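Putative peptidyl-arginine deiminase (Chlorobium tepidum, PDB 1XKN) probably catalyses hydrolytic deimination of guanidinium substrates such as agmatine or peptidyl-arginine. Local coordinates at residues A41-Y45 / L69-D74; D92-H98 / Y120-G124; D219-V225 / S285-I291. The contacts are given in a common frame with arbitrary orientation. Residues are numbered along the deposited sequence.

Contact 1: A41-Y45 / L69-D74; sequences AELAY and LLKERD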
loop_
_atom_site.group_PDB
_atom_site.type_symbol
_atom_site.label_atom_id
_atom_site.label_comp_id
_atom_site.label_asym_id
_atom_site.label_seq_id
_atom_site.Cartn_x
_atom_site.Cartn_y
_atom_site.Cartn_z
ATOM N N ALA A 41 15.979 0.977 -5.565
ATOM C CA ALA A 41 16.441 1.648 -6.777
ATOM C C ALA A 41 15.698 1.068 -7.977
ATOM O O ALA A 41 15.289 1.802 -8.876
ATOM C CB ALA A 41 17.943 1.464 -6.948
ATOM N N GLU A 42 15.516 -0.251 -7.984
ATOM C CA GLU A 42 14.807 -0.909 -9.075
ATOM C C GLU A 42 13.357 -0.436 -9.096
ATOM O O GLU A 42 12.803 -0.142 -10.154
ATOM C CB GLU A 42 14.857 -2.431 -8.907
ATOM C CG GLU A 42 14.159 -3.193 -10.027
ATOM C CD GLU A 42 14.328 -4.696 -9.913
ATOM O OE1 GLU A 42 13.811 -5.418 -10.791
ATOM O OE2 GLU A 42 14.978 -5.154 -8.949
ATOM N N LEU A 43 12.752 -0.366 -7.913
ATOM C CA LEU A 43 11.372 0.077 -7.774
ATOM C C LEU A 43 11.219 1.523 -8.232
ATOM O O LEU A 43 10.311 1.848 -8.999
ATOM C CB LEU A 43 10.931 -0.058 -6.315
ATOM C CG LEU A 43 9.617 0.607 -5.902
ATOM C CD1 LEU A 43 8.464 0.066 -6.731
ATOM C CD2 LEU A 43 9.378 0.351 -4.418
ATOM N N ALA A 44 12.110 2.391 -7.760
ATOM C CA ALA A 44 12.063 3.799 -8.132
ATOM C C ALA A 44 12.221 3.951 -9.640
ATOM O O ALA A 44 11.535 4.764 -10.261
ATOM C CB ALA A 44 13.156 4.573 -7.403
ATOM N N TYR A 45 13.114 3.160 -10.230
ATOM C CA TYR A 45 13.330 3.219 -11.670
ATOM C C TYR A 45 12.062 2.838 -12.420
ATOM O O TYR A 45 11.617 3.568 -13.307
ATOM C CB TYR A 45 14.465 2.285 -12.096
ATOM C CG TYR A 45 14.554 2.122 -13.597
ATOM C CD1 TYR A 45 14.930 3.188 -14.416
ATOM C CD2 TYR A 45 14.226 0.909 -14.204
ATOM C CE1 TYR A 45 14.972 3.048 -15.804
ATOM C CE2 TYR A 45 14.267 0.762 -15.587
ATOM C CZ TYR A 45 14.639 1.834 -16.379
ATOM O OH TYR A 45 14.677 1.691 -17.747
ATOM N N LEU A 69 22.740 4.411 -6.977
ATOM C CA LEU A 69 22.077 3.149 -7.281
ATOM C C LEU A 69 21.125 3.316 -8.460
ATOM O O LEU A 69 20.988 2.423 -9.293
ATOM C CB LEU A 69 21.321 2.638 -6.050
ATOM C CG LEU A 69 22.205 2.085 -4.927
ATOM C CD1 LEU A 69 21.443 2.071 -3.614
ATOM C CD2 LEU A 69 22.680 0.683 -5.295
ATOM N N LEU A 70 20.468 4.469 -8.534
ATOM C CA LEU A 70 19.544 4.731 -9.629
ATOM C C LEU A 70 20.298 4.861 -10.946
ATOM O O LEU A 70 19.762 4.552 -12.006
ATOM C CB LEU A 70 18.743 6.007 -9.353
ATOM C CG LEU A 70 17.605 5.837 -8.343
ATOM C CD1 LEU A 70 17.050 7.191 -7.935
ATOM C CD2 LEU A 70 16.513 4.970 -8.958
ATOM N N LYS A 71 21.549 5.310 -10.872
ATOM C CA LYS A 71 22.361 5.474 -12.069
ATOM C C LYS A 71 22.681 4.112 -12.692
ATOM O O LYS A 71 22.938 4.017 -13.892
ATOM C CB LYS A 71 23.653 6.224 -11.731
ATOM C CG LYS A 71 24.472 6.634 -12.943
ATOM C CD LYS A 71 25.676 7.467 -12.533
ATOM C CE LYS A 71 26.503 7.870 -13.740
ATOM N NZ LYS A 71 25.703 8.662 -14.718
ATOM N N GLU A 72 22.667 3.059 -11.876
ATOM C CA GLU A 72 22.936 1.715 -12.380
ATOM C C GLU A 72 21.715 1.201 -13.132
ATOM O O GLU A 72 21.827 0.355 -14.021
ATOM C CB GLU A 72 23.264 0.750 -11.235
ATOM C CG GLU A 72 24.488 1.127 -10.422
ATOM C CD GLU A 72 25.076 -0.056 -9.682
ATOM O OE1 GLU A 72 25.593 -0.976 -10.352
ATOM O OE2 GLU A 72 25.022 -0.073 -8.434
ATOM N N ARG A 73 20.545 1.715 -12.765
ATOM C CA ARG A 73 19.297 1.314 -13.404
ATOM C C ARG A 73 19.017 2.220 -14.600
ATOM O O ARG A 73 18.437 1.791 -15.599
ATOM C CB ARG A 73 18.135 1.422 -12.412
ATOM C CG ARG A 73 18.341 0.682 -11.099
ATOM C CD ARG A 73 18.310 -0.824 -11.281
ATOM N NE ARG A 73 18.418 -1.515 -9.998
ATOM C CZ ARG A 73 18.261 -2.825 -9.835
ATOM N NH1 ARG A 73 17.985 -3.598 -10.877
ATOM N NH2 ARG A 73 18.378 -3.362 -8.628
ATOM N N ASP A 74 19.441 3.476 -14.487
ATOM C CA ASP A 74 19.230 4.480 -15.527
ATOM C C ASP A 74 20.548 5.229 -15.744
ATOM O O ASP A 74 20.693 6.380 -15.330
ATOM C CB ASP A 74 18.148 5.459 -15.061
ATOM C CG ASP A 74 17.557 6.277 -16.194
ATOM O OD1 ASP A 74 18.152 6.321 -17.293
ATOM O OD2 ASP A 74 16.492 6.891 -15.971
HETATM O O HOH W 1 17.412 -6.092 -9.772
HETATM O O HOH W 2 17.540 2.050 -18.157
#
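The helices of two successive beta-alpha-beta crossovers, 15-21/36-50/52-57 and 52-57/60-73/83-87, pack with local axes 8.9 Å apart and crossing at -57°, an alpha/beta repeat as in the pentein fold of guanidino-modifying enzymes. Ala41, with no side chain beyond CB, lets the backbones come close: its CA is 5.2 Å from Leu70 CA. The apolar part joins Ala41 CB to Leu69 CB (3.7 Å) and Ala44 CB to Leu70 CD2 (3.7 Å), and Leu70 also reaches strand 83-87. Arg73 lays a face of its guanidinium over Glu42, CZ to CB 3.6 Å. Its salt bridge, NH2 to Glu42 OE2, is long (3.9 Å) and purely electrostatic, the oxygen lying well out of the guanidinium plane; NH2 is hydrogen-bonded to Ala38 O. Water 1 donates to Glu42 OE2 (2.7 Å) and accepts from Arg73 NH1 (2.8 Å). Arg73 O sits over a face of the Tyr45 ring, 3.7 Å from CE1, and water 2 joins that oxygen (2.7 Å) to Tyr45 OH (2.9 Å).

Contact 2: D92-H98 / Y120-G124; sequences DAWCRDH and YNAWG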
loop_
_atom_site.group_PDB
_atom_site.type_symbol
_atom_site.label_atom_id
_atom_site.label_comp_id
_atom_site.label_asym_id
_atom_site.label_seq_id
_atom_site.Cartn_x
_atom_site.Cartn_y
_atom_site.Cartn_z
ATOM N N ASP A 92 11.119 4.124 9.421
ATOM C CA ASP A 92 11.079 2.918 8.594
ATOM C C ASP A 92 10.715 3.275 7.155
ATOM O O ASP A 92 10.439 4.435 6.853
ATOM C CB ASP A 92 10.087 1.878 9.150
ATOM C CG ASP A 92 8.655 2.386 9.218
ATOM O OD1 ASP A 92 8.172 3.007 8.245
ATOM O OD2 ASP A 92 7.993 2.135 10.248
ATOM N N ALA A 93 10.705 2.281 6.269
ATOM C CA ALA A 93 10.403 2.520 4.857
ATOM C C ALA A 93 8.974 2.169 4.435
ATOM O O ALA A 93 8.663 2.180 3.249
ATOM C CB ALA A 93 11.391 1.749 3.990
ATOM N N TRP A 94 8.106 1.879 5.397
ATOM C CA TRP A 94 6.732 1.487 5.095
ATOM C C TRP A 94 5.819 2.675 4.795
ATOM O O TRP A 94 4.865 2.965 5.530
ATOM C CB TRP A 94 6.190 0.655 6.254
ATOM C CG TRP A 94 7.182 -0.388 6.700
ATOM C CD1 TRP A 94 7.689 -0.549 7.958
ATOM C CD2 TRP A 94 7.815 -1.388 5.884
ATOM N NE1 TRP A 94 8.597 -1.581 7.976
ATOM C CE2 TRP A 94 8.694 -2.113 6.719
ATOM C CE3 TRP A 94 7.725 -1.739 4.529
ATOM C CZ2 TRP A 94 9.479 -3.170 6.245
ATOM C CZ3 TRP A 94 8.508 -2.795 4.056
ATOM C CH2 TRP A 94 9.374 -3.498 4.917
ATOM N N CYS A 95 6.116 3.340 3.683
ATOM C CA CYS A 95 5.375 4.517 3.243
ATOM C C CYS A 95 3.881 4.248 3.059
ATOM O O CYS A 95 3.062 5.158 3.172
ATOM C CB CYS A 95 5.981 5.044 1.937
ATOM S SG CYS A 95 5.572 6.771 1.582
ATOM N N ARG A 96 3.522 3.003 2.765
ATOM C CA ARG A 96 2.117 2.655 2.583
ATOM C C ARG A 96 1.351 2.866 3.885
ATOM O O ARG A 96 0.225 3.367 3.885
ATOM C CB ARG A 96 1.986 1.188 2.158
ATOM C CG ARG A 96 0.556 0.651 2.155
ATOM C CD ARG A 96 -0.310 1.401 1.159
ATOM N NE ARG A 96 0.297 1.404 -0.169
ATOM C CZ ARG A 96 -0.199 2.054 -1.216
ATOM N NH1 ARG A 96 0.433 2.012 -2.383
ATOM N NH2 ARG A 96 -1.324 2.745 -1.095
ATOM N N ASP A 97 1.983 2.493 4.993
ATOM C CA ASP A 97 1.354 2.585 6.307
ATOM C C ASP A 97 1.480 3.921 7.045
ATOM O O ASP A 97 0.545 4.325 7.736
ATOM C CB ASP A 97 1.877 1.442 7.180
ATOM C CG ASP A 97 1.525 0.079 6.612
ATOM O OD1 ASP A 97 2.105 -0.924 7.069
ATOM O OD2 ASP A 97 0.654 0.013 5.715
ATOM N N HIS A 98 2.615 4.604 6.903
ATOM C CA HIS A 98 2.813 5.884 7.586
ATOM C C HIS A 98 2.697 7.065 6.622
ATOM O O HIS A 98 2.597 8.221 7.044
ATOM C CB HIS A 98 4.189 5.905 8.291
ATOM C CG HIS A 98 5.366 5.959 7.360
ATOM N ND1 HIS A 98 6.393 5.039 7.401
ATOM C CD2 HIS A 98 5.698 6.847 6.391
ATOM C CE1 HIS A 98 7.307 5.360 6.500
ATOM N NE2 HIS A 98 6.909 6.453 5.875
ATOM N N TYR A 120 0.009 6.565 13.489
ATOM C CA TYR A 120 0.819 5.396 13.191
ATOM C C TYR A 120 1.494 4.971 14.487
ATOM O O TYR A 120 1.970 5.822 15.247
ATOM C CB TYR A 120 1.890 5.741 12.149
ATOM C CG TYR A 120 2.791 4.588 11.756
ATOM C CD1 TYR A 120 2.296 3.509 11.024
ATOM C CD2 TYR A 120 4.147 4.585 12.093
ATOM C CE1 TYR A 120 3.125 2.457 10.636
ATOM C CE2 TYR A 120 4.987 3.535 11.708
ATOM C CZ TYR A 120 4.465 2.475 10.977
ATOM O OH TYR A 120 5.284 1.438 10.583
ATOM N N ASN A 121 1.528 3.668 14.756
ATOM C CA ASN A 121 2.190 3.185 15.966
ATOM C C ASN A 121 3.022 1.921 15.747
ATOM O O ASN A 121 3.098 1.060 16.620
ATOM C CB ASN A 121 1.177 2.978 17.109
ATOM C CG ASN A 121 0.234 1.796 16.894
ATOM O OD1 ASN A 121 -0.574 1.478 17.773
ATOM N ND2 ASN A 121 0.330 1.144 15.750
ATOM N N ALA A 122 3.658 1.831 14.581
ATOM C CA ALA A 122 4.512 0.694 14.230
ATOM C C ALA A 122 3.817 -0.655 14.385
ATOM O O ALA A 122 4.286 -1.530 15.114
ATOM C CB ALA A 122 5.789 0.728 15.073
ATOM N N TRP A 123 2.699 -0.807 13.683
ATOM C CA TRP A 123 1.911 -2.033 13.700
ATOM C C TRP A 123 1.594 -2.545 15.108
ATOM O O TRP A 123 1.810 -3.719 15.411
ATOM C CB TRP A 123 2.622 -3.140 12.902
ATOM C CG TRP A 123 3.030 -2.753 11.494
ATOM C CD1 TRP A 123 2.429 -1.827 10.686
ATOM C CD2 TRP A 123 4.102 -3.319 10.722
ATOM N NE1 TRP A 123 3.062 -1.783 9.462
ATOM C CE2 TRP A 123 4.091 -2.687 9.458
ATOM C CE3 TRP A 123 5.070 -4.301 10.978
ATOM C CZ2 TRP A 123 5.012 -3.005 8.451
ATOM C CZ3 TRP A 123 5.987 -4.618 9.974
ATOM C CH2 TRP A 123 5.948 -3.970 8.727
ATOM N N GLY A 124 1.080 -1.668 15.965
ATOM C CA GLY A 124 0.732 -2.078 17.315
ATOM C C GLY A 124 1.871 -1.996 18.313
ATOM O O GLY A 124 1.899 -2.745 19.290
#
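Two carboxylates of segment 92-98 receive the polar ends of two aromatic residues from 120-124. Asp97 OD1 accepts from Trp123 NE1 at 2.7 Å with an N-H...O angle of 151°, while Asp97 OD2 is held by Gly158 N. Asp92 OD2 accepts from Tyr120 OH at 2.8 Å. The other oxygen, Asp92 OD1, takes Trp94 N at 3.1 Å, forming an Asx turn just ahead of the short helix 95-98, and a weak bond from His98 ND1 at 2.8 Å; His98 NE2 is bound to Ser21 OG. His98 CB lies 3.9 Å from the Tyr120 ring centroid and only 9° off its normal, a CH-pi contact, and the imidazole turns its edge to the same ring, T-shaped with planes at 78°. Trp94 and Trp123 meet obliquely, planes at 33°, with Trp94 NE1 3.6 Å from Trp123 CH2. Tyr120 N donates to Asn134, which with Asn117 and Trp118 forms the sodium site. The contact thus ties helix 95-98, just before the antiparallel hairpin 101-107/110-119, to the segment leaving that hairpin. Helix 131-144 borders it through Asp133 and Val136, and Cys95 packs on strand 15-21.

Contact 3: D219-V225 / S285-I291; sequences DDMARFV and SYANFYI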
loop_
_atom_site.group_PDB
_atom_site.type_symbol
_atom_site.label_atom_id
_atom_site.label_comp_id
_atom_site.label_asym_id
_atom_site.label_seq_id
_atom_site.Cartn_x
_atom_site.Cartn_y
_atom_site.Cartn_z
ATOM N N ASP A 219 -3.734 -5.864 2.469
ATOM C CA ASP A 219 -2.910 -5.763 1.267
ATOM C C ASP A 219 -1.905 -6.901 1.061
ATOM O O ASP A 219 -1.047 -6.830 0.182
ATOM C CB ASP A 219 -2.231 -4.381 1.174
ATOM C CG ASP A 219 -0.990 -4.245 2.039
ATOM O OD1 ASP A 219 -0.759 -5.089 2.923
ATOM O OD2 ASP A 219 -0.233 -3.264 1.823
ATOM N N ASP A 220 -2.008 -7.954 1.866
ATOM C CA ASP A 220 -1.145 -9.119 1.685
ATOM C C ASP A 220 -2.072 -10.260 1.280
ATOM O O ASP A 220 -1.645 -11.410 1.167
ATOM C CB ASP A 220 -0.415 -9.505 2.980
ATOM C CG ASP A 220 0.863 -8.713 3.198
ATOM O OD1 ASP A 220 1.481 -8.287 2.203
ATOM O OD2 ASP A 220 1.259 -8.538 4.370
HETATM N N MSE A 221 -3.338 -9.933 1.022
HETATM C CA MSE A 221 -4.323 -10.962 0.707
HETATM C C MSE A 221 -5.384 -10.657 -0.360
HETATM O O MSE A 221 -5.570 -11.435 -1.294
HETATM C CB MSE A 221 -5.011 -11.346 2.021
HETATM C CG MSE A 221 -6.082 -12.404 1.935
HETATM SE SE MSE A 221 -6.610 -12.902 3.726
HETATM C CE MSE A 221 -7.310 -11.200 4.303
ATOM N N ALA A 222 -6.086 -9.537 -0.207
ATOM C CA ALA A 222 -7.150 -9.169 -1.133
ATOM C C ALA A 222 -7.051 -7.711 -1.558
ATOM O O ALA A 222 -6.717 -6.838 -0.749
ATOM C CB ALA A 222 -8.500 -9.441 -0.490
ATOM N N ARG A 223 -7.358 -7.448 -2.827
ATOM C CA ARG A 223 -7.267 -6.096 -3.382
ATOM C C ARG A 223 -8.321 -5.815 -4.454
ATOM O O ARG A 223 -8.641 -6.680 -5.264
ATOM C CB ARG A 223 -5.891 -5.902 -4.033
ATOM C CG ARG A 223 -4.683 -6.144 -3.138
ATOM C CD ARG A 223 -4.433 -4.957 -2.223
ATOM N NE ARG A 223 -4.330 -3.715 -2.982
ATOM C CZ ARG A 223 -3.283 -3.372 -3.725
ATOM N NH1 ARG A 223 -3.289 -2.226 -4.390
ATOM N NH2 ARG A 223 -2.224 -4.164 -3.785
ATOM N N PHE A 224 -8.861 -4.600 -4.463
ATOM C CA PHE A 224 -9.810 -4.233 -5.507
ATOM C C PHE A 224 -8.960 -3.988 -6.756
ATOM O O PHE A 224 -7.872 -3.424 -6.654
ATOM C CB PHE A 224 -10.552 -2.938 -5.153
ATOM C CG PHE A 224 -11.813 -3.152 -4.370
ATOM C CD1 PHE A 224 -12.917 -3.761 -4.965
ATOM C CD2 PHE A 224 -11.892 -2.765 -3.037
ATOM C CE1 PHE A 224 -14.083 -3.987 -4.239
ATOM C CE2 PHE A 224 -13.048 -2.985 -2.306
ATOM C CZ PHE A 224 -14.149 -3.598 -2.906
ATOM N N VAL A 225 -9.433 -4.430 -7.921
ATOM C CA VAL A 225 -8.706 -4.206 -9.174
ATOM C C VAL A 225 -9.546 -3.285 -10.056
ATOM O O VAL A 225 -9.037 -2.655 -10.981
ATOM C CB VAL A 225 -8.388 -5.522 -9.937
ATOM C CG1 VAL A 225 -7.287 -6.286 -9.211
ATOM C CG2 VAL A 225 -9.636 -6.372 -10.072
ATOM N N SER A 285 3.651 -12.404 -0.637
ATOM C CA SER A 285 2.348 -12.437 -1.285
ATOM C C SER A 285 2.273 -11.568 -2.531
ATOM O O SER A 285 2.712 -10.419 -2.527
ATOM C CB SER A 285 1.259 -11.993 -0.310
ATOM O OG SER A 285 0.005 -11.941 -0.968
ATOM N N TYR A 286 1.712 -12.125 -3.597
ATOM C CA TYR A 286 1.570 -11.386 -4.843
ATOM C C TYR A 286 0.510 -10.301 -4.731
ATOM O O TYR A 286 0.439 -9.417 -5.579
ATOM C CB TYR A 286 1.208 -12.330 -5.991
ATOM C CG TYR A 286 2.232 -13.412 -6.239
ATOM C CD1 TYR A 286 3.553 -13.092 -6.549
ATOM C CD2 TYR A 286 1.881 -14.756 -6.159
ATOM C CE1 TYR A 286 4.505 -14.089 -6.773
ATOM C CE2 TYR A 286 2.817 -15.761 -6.381
ATOM C CZ TYR A 286 4.125 -15.422 -6.686
ATOM O OH TYR A 286 5.046 -16.418 -6.899
ATOM N N ALA A 287 -0.321 -10.365 -3.695
ATOM C CA ALA A 287 -1.357 -9.354 -3.518
ATOM C C ALA A 287 -0.734 -8.021 -3.118
ATOM O O ALA A 287 -1.387 -6.979 -3.189
ATOM C CB ALA A 287 -2.359 -9.795 -2.455
ATOM N N ASN A 288 0.525 -8.053 -2.691
ATOM C CA ASN A 288 1.202 -6.835 -2.276
ATOM C C ASN A 288 1.832 -6.126 -3.478
ATOM O O ASN A 288 2.990 -5.709 -3.437
ATOM C CB ASN A 288 2.266 -7.160 -1.217
ATOM C CG ASN A 288 2.496 -6.009 -0.247
ATOM O OD1 ASN A 288 1.606 -5.642 0.529
ATOM N ND2 ASN A 288 3.685 -5.430 -0.292
ATOM N N PHE A 289 1.045 -5.993 -4.541
ATOM C CA PHE A 289 1.477 -5.327 -5.766
ATOM C C PHE A 289 1.075 -3.857 -5.696
ATOM O O PHE A 289 0.279 -3.460 -4.844
ATOM C CB PHE A 289 0.820 -5.985 -6.992
ATOM C CG PHE A 289 -0.692 -5.909 -7.004
ATOM C CD1 PHE A 289 -1.348 -4.753 -7.422
ATOM C CD2 PHE A 289 -1.457 -6.995 -6.587
ATOM C CE1 PHE A 289 -2.743 -4.682 -7.427
ATOM C CE2 PHE A 289 -2.852 -6.937 -6.587
ATOM C CZ PHE A 289 -3.498 -5.777 -7.006
ATOM N N TYR A 290 1.634 -3.043 -6.587
ATOM C CA TYR A 290 1.297 -1.627 -6.616
ATOM C C TYR A 290 0.850 -1.229 -8.014
ATOM O O TYR A 290 1.509 -1.564 -9.003
ATOM C CB TYR A 290 2.503 -0.774 -6.206
ATOM C CG TYR A 290 2.245 0.715 -6.313
ATOM C CD1 TYR A 290 1.269 1.334 -5.527
ATOM C CD2 TYR A 290 2.974 1.508 -7.197
ATOM C CE1 TYR A 290 1.028 2.704 -5.618
ATOM C CE2 TYR A 290 2.740 2.884 -7.298
ATOM C CZ TYR A 290 1.771 3.471 -6.507
ATOM O OH TYR A 290 1.548 4.825 -6.603
ATOM N N ILE A 291 -0.271 -0.519 -8.097
ATOM C CA ILE A 291 -0.788 -0.065 -9.382
ATOM C C ILE A 291 -0.268 1.348 -9.643
ATOM O O ILE A 291 -0.533 2.256 -8.859
ATOM C CB ILE A 291 -2.336 -0.005 -9.389
ATOM C CG1 ILE A 291 -2.927 -1.360 -8.994
ATOM C CG2 ILE A 291 -2.828 0.400 -10.778
ATOM C CD1 ILE A 291 -4.389 -1.272 -8.562
#
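A type I beta turn, Ser285 to Asn288, docks against the lead-in to edge strand 222-226, and buried Arg223 bonds to carbonyls within and just after the turn. The turn is closed by Asn288 N to Ser285 O (3.2 Å). Ser285 OG serves twice: it accepts from Ala287 N at 3.2 Å, an ST turn, and donates to Asp220 O at 2.8 Å, tying the turn to the other segment. Arg223 NH2 donates to two carbonyls, Phe289 O (2.8 Å, 161°) and Ala287 O (3.0 Å, 144°). The remaining guanidinium nitrogens are paired with acids, NE with Asp161 and NH1 with Glu11, so all three nitrogens of this buried cation have partners. Glu11 OE2 also accepts from Ile291 N, and Asp219 OD2 is satisfied by His338 ND1. Within the turn, Ala287 CB packs against Met221 N (3.6 Å), a selenomethionine. Phe289 also packs on Val231 of strand 229-233 and Leu313 of helix 305-316, thereby bridging these elements. Its ring carries the guanidinium in a stacked cation-pi arrangement, planes at 25°, with Arg223 CZ 4.3 Å from the Phe289 ring centroid and 24° off the normal.

From the N terminus the three contacts close in series, none nested or crossed. Contact 1 closes a loop of 23 intervening residues through strand 52-57, joining helices 36-50 and 60-73 beside the sheet that contains strand 15-21. Contact 2 spans 21 residues, mostly strands 101-107 and 110-119, and brings the two ends of that hairpin together. Contact 3 bridges 59 residues, linking the sheet of 222-226 to the start of the sheet of 290-291. Contacts 2 and 3, centres about 17 Å apart, touch directly: Arg96 NH1 lies 3.3 Å from Tyr290 CD1. Contact 1 does not touch either: its centre is about 24 Å and 23 Å from theirs, its nearest atoms about 8 Å and 6 Å.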